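Local atomic coordinates of cortical-lytic enzyme (Bacillus cereus, PDB entry 4S3J), a protein that acts as an N-acetylglucosaminidase on the cortex peptidoglycan of spores during germination, probably cleaving only partially degraded material that carries muramic acid delta-lactam. Residues A137-E142 and T174-G179; G179-D184 and H216-S221. One frame throughout, in Å; residues are numbered along the deposited sequence.

Contact 1. Residues A137-E142 and T174-G179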
loop_
_atom_site.group_PDB
_atom_site.type_symbol
_atom_site.label_atom_id
_atom_site.label_comp_id
_atom_site.label_asym_id
_atom_site.label_seq_id
_atom_site.Cartn_x
_atom_site.Cartn_y
_atom_site.Cartn_z
ATOM N N ALA A 137 11.250 4.507 0.113
ATOM C CA ALA A 137 11.518 4.640 1.548
ATOM C C ALA A 137 12.315 3.480 2.106
ATOM O O ALA A 137 11.748 2.424 2.412
ATOM C CB ALA A 137 10.215 4.768 2.321
ATOM N N TYR A 138 13.622 3.676 2.273
ATOM C CA TYR A 138 14.483 2.643 2.813
ATOM C C TYR A 138 14.414 2.654 4.339
ATOM O O TYR A 138 14.877 3.580 5.012
ATOM C CB TYR A 138 15.908 2.820 2.281
ATOM C CG TYR A 138 16.881 1.702 2.633
ATOM C CD1 TYR A 138 16.447 0.504 3.165
ATOM C CD2 TYR A 138 18.247 1.872 2.454
ATOM C CE1 TYR A 138 17.344 -0.494 3.498
ATOM C CE2 TYR A 138 19.140 0.866 2.764
ATOM C CZ TYR A 138 18.692 -0.298 3.294
ATOM O OH TYR A 138 19.590 -1.304 3.624
ATOM N N PHE A 139 13.812 1.600 4.876
ATOM C CA PHE A 139 13.533 1.482 6.299
ATOM C C PHE A 139 14.678 0.740 6.985
ATOM O O PHE A 139 14.868 -0.451 6.680
ATOM C CB PHE A 139 12.220 0.711 6.501
ATOM C CG PHE A 139 11.682 0.775 7.911
ATOM C CD1 PHE A 139 12.164 -0.068 8.888
ATOM C CD2 PHE A 139 10.647 1.643 8.233
ATOM C CE1 PHE A 139 11.655 -0.015 10.188
ATOM C CE2 PHE A 139 10.145 1.683 9.516
ATOM C CZ PHE A 139 10.641 0.858 10.482
ATOM N N SER A 140 15.464 1.353 7.887
ATOM C CA SER A 140 15.409 2.765 8.303
ATOM C C SER A 140 16.772 3.199 8.854
ATOM O O SER A 140 17.654 2.380 9.056
ATOM C CB SER A 140 14.354 2.980 9.398
ATOM O OG SER A 140 14.815 2.447 10.630
ATOM N N PHE A 141 16.926 4.496 9.065
ATOM C CA PHE A 141 18.000 5.062 9.889
ATOM C C PHE A 141 17.490 5.126 11.317
ATOM O O PHE A 141 16.441 5.723 11.559
ATOM C CB PHE A 141 18.364 6.467 9.433
ATOM C CG PHE A 141 19.093 6.538 8.122
ATOM C CD1 PHE A 141 18.437 6.232 6.929
ATOM C CD2 PHE A 141 20.416 6.949 8.066
ATOM C CE1 PHE A 141 19.098 6.317 5.729
ATOM C CE2 PHE A 141 21.080 7.037 6.846
ATOM C CZ PHE A 141 20.416 6.723 5.681
ATOM N N GLU A 142 18.214 4.538 12.266
ATOM C CA GLU A 142 17.780 4.531 13.655
ATOM C C GLU A 142 18.434 5.685 14.409
ATOM O O GLU A 142 19.648 5.829 14.378
ATOM C CB GLU A 142 18.110 3.186 14.316
ATOM C CG GLU A 142 17.397 2.033 13.578
ATOM C CD GLU A 142 17.637 0.642 14.145
ATOM O OE1 GLU A 142 18.485 0.475 15.043
ATOM O OE2 GLU A 142 16.961 -0.300 13.666
ATOM N N THR A 174 13.763 6.358 12.428
ATOM C CA THR A 174 12.951 5.706 13.453
ATOM C C THR A 174 13.538 5.874 14.845
ATOM O O THR A 174 14.749 6.071 15.008
ATOM C CB THR A 174 12.808 4.181 13.202
ATOM O OG1 THR A 174 14.097 3.576 13.046
ATOM C CG2 THR A 174 12.003 3.917 11.941
ATOM N N ASN A 175 12.672 5.747 15.849
ATOM C CA ASN A 175 13.143 5.699 17.240
ATOM C C ASN A 175 13.215 4.254 17.736
ATOM O O ASN A 175 12.611 3.887 18.751
ATOM C CB ASN A 175 12.240 6.530 18.150
ATOM C CG ASN A 175 10.822 6.027 18.172
ATOM O OD1 ASN A 175 10.281 5.606 17.141
ATOM N ND2 ASN A 175 10.194 6.089 19.344
ATOM N N ILE A 176 13.937 3.424 16.984
ATOM C CA ILE A 176 14.154 2.025 17.338
ATOM C C ILE A 176 15.458 1.839 18.094
ATOM O O ILE A 176 16.504 2.359 17.678
ATOM C CB ILE A 176 14.147 1.152 16.095
ATOM C CG1 ILE A 176 12.749 1.141 15.495
ATOM C CG2 ILE A 176 14.580 -0.275 16.442
ATOM C CD1 ILE A 176 12.657 0.505 14.105
ATOM N N GLU A 177 15.381 1.103 19.205
ATOM C CA GLU A 177 16.549 0.677 19.962
ATOM C C GLU A 177 16.438 -0.819 20.163
ATOM O O GLU A 177 15.405 -1.290 20.632
ATOM C CB GLU A 177 16.616 1.361 21.345
ATOM C CG GLU A 177 16.965 2.815 21.306
ATOM C CD GLU A 177 17.263 3.408 22.688
ATOM O OE1 GLU A 177 16.437 3.265 23.622
ATOM O OE2 GLU A 177 18.342 4.009 22.837
ATOM N N ASN A 178 17.497 -1.553 19.818
ATOM C CA ASN A 178 17.520 -3.002 19.960
ATOM C C ASN A 178 16.267 -3.666 19.376
ATOM O O ASN A 178 15.676 -4.555 19.988
ATOM C CB ASN A 178 17.683 -3.366 21.434
ATOM C CG ASN A 178 18.966 -2.787 22.038
ATOM O OD1 ASN A 178 18.940 -2.170 23.104
ATOM N ND2 ASN A 178 20.086 -2.972 21.345
ATOM N N GLY A 179 15.859 -3.215 18.195
ATOM C CA GLY A 179 14.795 -3.856 17.446
ATOM C C GLY A 179 13.388 -3.493 17.876
ATOM O O GLY A 179 12.425 -4.040 17.349
HETATM O O HOH W 1 17.830 -2.077 16.454
#
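Phe139 is the first of residues 137-142 to touch 174-179. Its CG lies anti to the backbone N (chi1 -168°), which carries the tip of the ring to the neighbouring strand, where it crosses two side chains at about a right angle. Its CZ touches Thr174 CG2 at 3.7 Å, and CE1 meets Ile176 CD1 at 4.1 Å. Trp408 packs edge-to-face with the same ring. The peptide bond between Phe139 and Ser140 is cis, rare where the second residue is not proline. Ser140 then points at Thr174, and both hydroxyls occupy the crowded position between backbone N and carbonyl carbon; this brings Ser140 OG and Thr174 OG1 tip to tip in a hydrogen bond of 2.8 Å. Because Thr174 OG1 takes that position, CG2 stands beside its own backbone N, within reach of both Ser140 and the Phe139 ring.

Here two parallel strands of the family 18 TIM barrel run out at the substrate end, the nearest side-chain atoms of Phe139 and Glu220, the probable proton donor, lying about 6 Å apart.

Phe141 turns its side chain from the partner and contributes its carbonyl instead: Phe141 O accepts from Thr174 N at 2.9 Å, nearly straight at the hydrogen (N-H...O 164°) and nearly along the C=O axis. That bond sets the parallel bridge of Glu142 with Thr174. Their side chains lie side by side on one face of the sheet, Glu142 CG resting against Thr174 OG1. Extended beyond CG, the Glu142 chain crosses Ile176 obliquely, OE2 sitting 3.7 Å from Ile176 CG2. The other oxygen, Glu142 OE1, accepts a hydrogen bond from a water at 3.0 Å, and that water in turn accepts from Gly179 N at 2.9 Å, tying the carboxylate to the turn beyond the strand.

Contact 2. Residues G179-D184 and H216-S221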
loop_
_atom_site.group_PDB
_atom_site.type_symbol
_atom_site.label_atom_id
_atom_site.label_comp_id
_atom_site.label_asym_id
_atom_site.label_seq_id
_atom_site.Cartn_x
_atom_site.Cartn_y
_atom_site.Cartn_z
ATOM N N GLY A 179 15.859 -3.215 18.195
ATOM C CA GLY A 179 14.795 -3.856 17.446
ATOM C C GLY A 179 13.388 -3.493 17.876
ATOM O O GLY A 179 12.425 -4.040 17.349
ATOM N N ASN A 180 13.258 -2.566 18.821
ATOM C CA ASN A 180 11.948 -2.121 19.275
ATOM C C ASN A 180 11.828 -0.608 19.335
ATOM O O ASN A 180 12.798 0.095 19.648
ATOM C CB ASN A 180 11.645 -2.694 20.649
ATOM C CG ASN A 180 11.255 -4.153 20.588
ATOM O OD1 ASN A 180 11.932 -5.010 21.152
ATOM N ND2 ASN A 180 10.158 -4.440 19.898
ATOM N N PHE A 181 10.633 -0.109 19.049
ATOM C CA PHE A 181 10.360 1.312 19.206
ATOM C C PHE A 181 10.494 1.704 20.671
ATOM O O PHE A 181 10.064 0.977 21.571
ATOM C CB PHE A 181 8.964 1.678 18.695
ATOM C CG PHE A 181 8.831 1.661 17.183
ATOM C CD1 PHE A 181 9.437 2.636 16.419
ATOM C CD2 PHE A 181 8.093 0.681 16.540
ATOM C CE1 PHE A 181 9.315 2.659 15.031
ATOM C CE2 PHE A 181 7.956 0.691 15.137
ATOM C CZ PHE A 181 8.571 1.684 14.389
ATOM N N SER A 182 11.112 2.853 20.907
ATOM C CA SER A 182 11.521 3.229 22.260
ATOM C C SER A 182 11.055 4.609 22.684
ATOM O O SER A 182 11.544 5.602 22.162
ATOM C CB SER A 182 13.037 3.173 22.351
ATOM O OG SER A 182 13.504 3.700 23.592
ATOM N N ALA A 183 10.133 4.667 23.640
ATOM C CA ALA A 183 9.718 5.933 24.236
ATOM C C ALA A 183 10.893 6.656 24.919
ATOM O O ALA A 183 10.943 7.894 24.944
ATOM C CB ALA A 183 8.606 5.706 25.233
ATOM N N ASP A 184 11.803 5.893 25.517
ATOM C CA ASP A 184 12.927 6.507 26.234
ATOM C C ASP A 184 13.842 7.264 25.284
ATOM O O ASP A 184 14.345 8.342 25.612
ATOM C CB ASP A 184 13.735 5.446 26.992
ATOM C CG ASP A 184 12.976 4.851 28.156
ATOM O OD1 ASP A 184 12.006 5.491 28.616
ATOM O OD2 ASP A 184 13.369 3.755 28.620
ATOM N N HIS A 216 11.602 11.836 6.619
ATOM C CA HIS A 216 10.437 11.143 7.141
ATOM C C HIS A 216 10.660 10.573 8.542
ATOM O O HIS A 216 11.509 9.709 8.722
ATOM C CB HIS A 216 10.046 9.985 6.226
ATOM C CG HIS A 216 8.784 9.304 6.649
ATOM N ND1 HIS A 216 7.553 9.693 6.199
ATOM C CD2 HIS A 216 8.565 8.289 7.525
ATOM C CE1 HIS A 216 6.614 8.942 6.757
ATOM N NE2 HIS A 216 7.211 8.091 7.572
ATOM N N PHE A 217 9.867 11.025 9.512
ATOM C CA PHE A 217 9.933 10.487 10.862
ATOM C C PHE A 217 8.868 9.439 11.115
ATOM O O PHE A 217 7.647 9.682 10.961
ATOM C CB PHE A 217 9.820 11.608 11.890
ATOM C CG PHE A 217 10.958 12.558 11.837
ATOM C CD1 PHE A 217 12.163 12.230 12.430
ATOM C CD2 PHE A 217 10.838 13.778 11.197
ATOM C CE1 PHE A 217 13.228 13.084 12.376
ATOM C CE2 PHE A 217 11.910 14.652 11.144
ATOM C CZ PHE A 217 13.108 14.301 11.738
ATOM N N ASP A 218 9.349 8.238 11.400
ATOM C CA ASP A 218 8.502 7.169 11.881
ATOM C C ASP A 218 8.834 6.956 13.350
ATOM O O ASP A 218 9.594 6.054 13.700
ATOM C CB ASP A 218 8.701 5.893 11.078
ATOM C CG ASP A 218 7.799 4.770 11.554
ATOM O OD1 ASP A 218 6.820 5.065 12.280
ATOM O OD2 ASP A 218 8.050 3.606 11.184
ATOM N N PHE A 219 8.299 7.835 14.192
ATOM C CA PHE A 219 8.428 7.722 15.645
ATOM C C PHE A 219 7.147 7.083 16.184
ATOM O O PHE A 219 6.040 7.634 16.005
ATOM C CB PHE A 219 8.645 9.098 16.302
ATOM C CG PHE A 219 10.031 9.692 16.103
ATOM C CD1 PHE A 219 11.062 8.973 15.520
ATOM C CD2 PHE A 219 10.298 10.985 16.540
ATOM C CE1 PHE A 219 12.322 9.528 15.372
ATOM C CE2 PHE A 219 11.556 11.538 16.389
ATOM C CZ PHE A 219 12.569 10.803 15.809
ATOM N N GLU A 220 7.272 5.905 16.777
ATOM C CA GLU A 220 6.136 5.195 17.368
ATOM C C GLU A 220 6.433 4.836 18.826
ATOM O O GLU A 220 7.581 4.866 19.249
ATOM C CB GLU A 220 5.803 3.947 16.556
ATOM C CG GLU A 220 5.422 4.290 15.126
ATOM C CD GLU A 220 5.078 3.083 14.297
ATOM O OE1 GLU A 220 4.389 2.173 14.809
ATOM O OE2 GLU A 220 5.528 3.029 13.129
ATOM N N SER A 221 5.385 4.507 19.578
ATOM C CA SER A 221 5.488 4.275 21.024
ATOM C C SER A 221 6.112 5.467 21.722
ATOM O O SER A 221 6.915 5.315 22.651
ATOM C CB SER A 221 6.300 3.015 21.329
ATOM O OG SER A 221 5.698 1.880 20.753
HETATM O O HOH W 2 7.307 -0.545 21.281
#
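Two hydrogen bonds grip Ser182 OG: one to Glu177 OE1, the other from Leu185 N, so this serine is the N-cap of helix 183-191. From the residues leading into that helix, Phe181 reaches the end of strand 214-218 of the family 18 TIM barrel and the residues just after it, where Asp218 and Glu220, the latter the probable proton donor, form the closing DxE of the family signature. Glu220 crosses one face of the ring obliquely. Its CB makes a CH-pi contact 3.8 Å from the Phe181 centroid, only 8° off the normal, and the extended chain then carries the carboxylate over the rim, stacked with its plane 25° from the ring. Glu220 OE2 comes within 3.6 Å of Phe181 CZ. The same Glu220 OE2 is 2.6 Å from Asp218 OD1, close enough that one of the two acids probably holds a proton. At another part of the ring, Phe181 CE1 rests 3.7 Å from Asp218 O. Phe181 CB sits 3.5 Å from Glu220 O, which Asn175 ND2 binds together with Ser182 O. A water bridges the Phe181 carbonyl and the Ser221 hydroxyl, donating a hydrogen bond to Phe181 O at 3.2 Å and lying 3.0 Å from Ser221 OG. Where the helix starts, the fit is tight: the methyl carbon Ala183 CB presses to 3.1 Å from Ser221 O.

Overall arrangement
After the LysM repeats the chain enters the barrel, and contact 1 closes the first loop: from strand 135-143 it passes through helix 155-164 and returns in strand 168-177, alongside. The chain then turns at Gly179, which both contacts share, into short strand 180-181 and helix 183-191. Contact 2 closes when, after a second helix, 193-210, strand 214-218 leads into the loop bearing Glu220. The loops run in series, neither nested nor crossed, each spanning 31 residues between its segments. Asn175 joins them, its O probably bonded to Ser182 N. Contact 1 ties strands 135-143 and 168-177; contact 2, centred about 8 Å away, ties the turn and helix start after 168-177 to the end of strand 214-218.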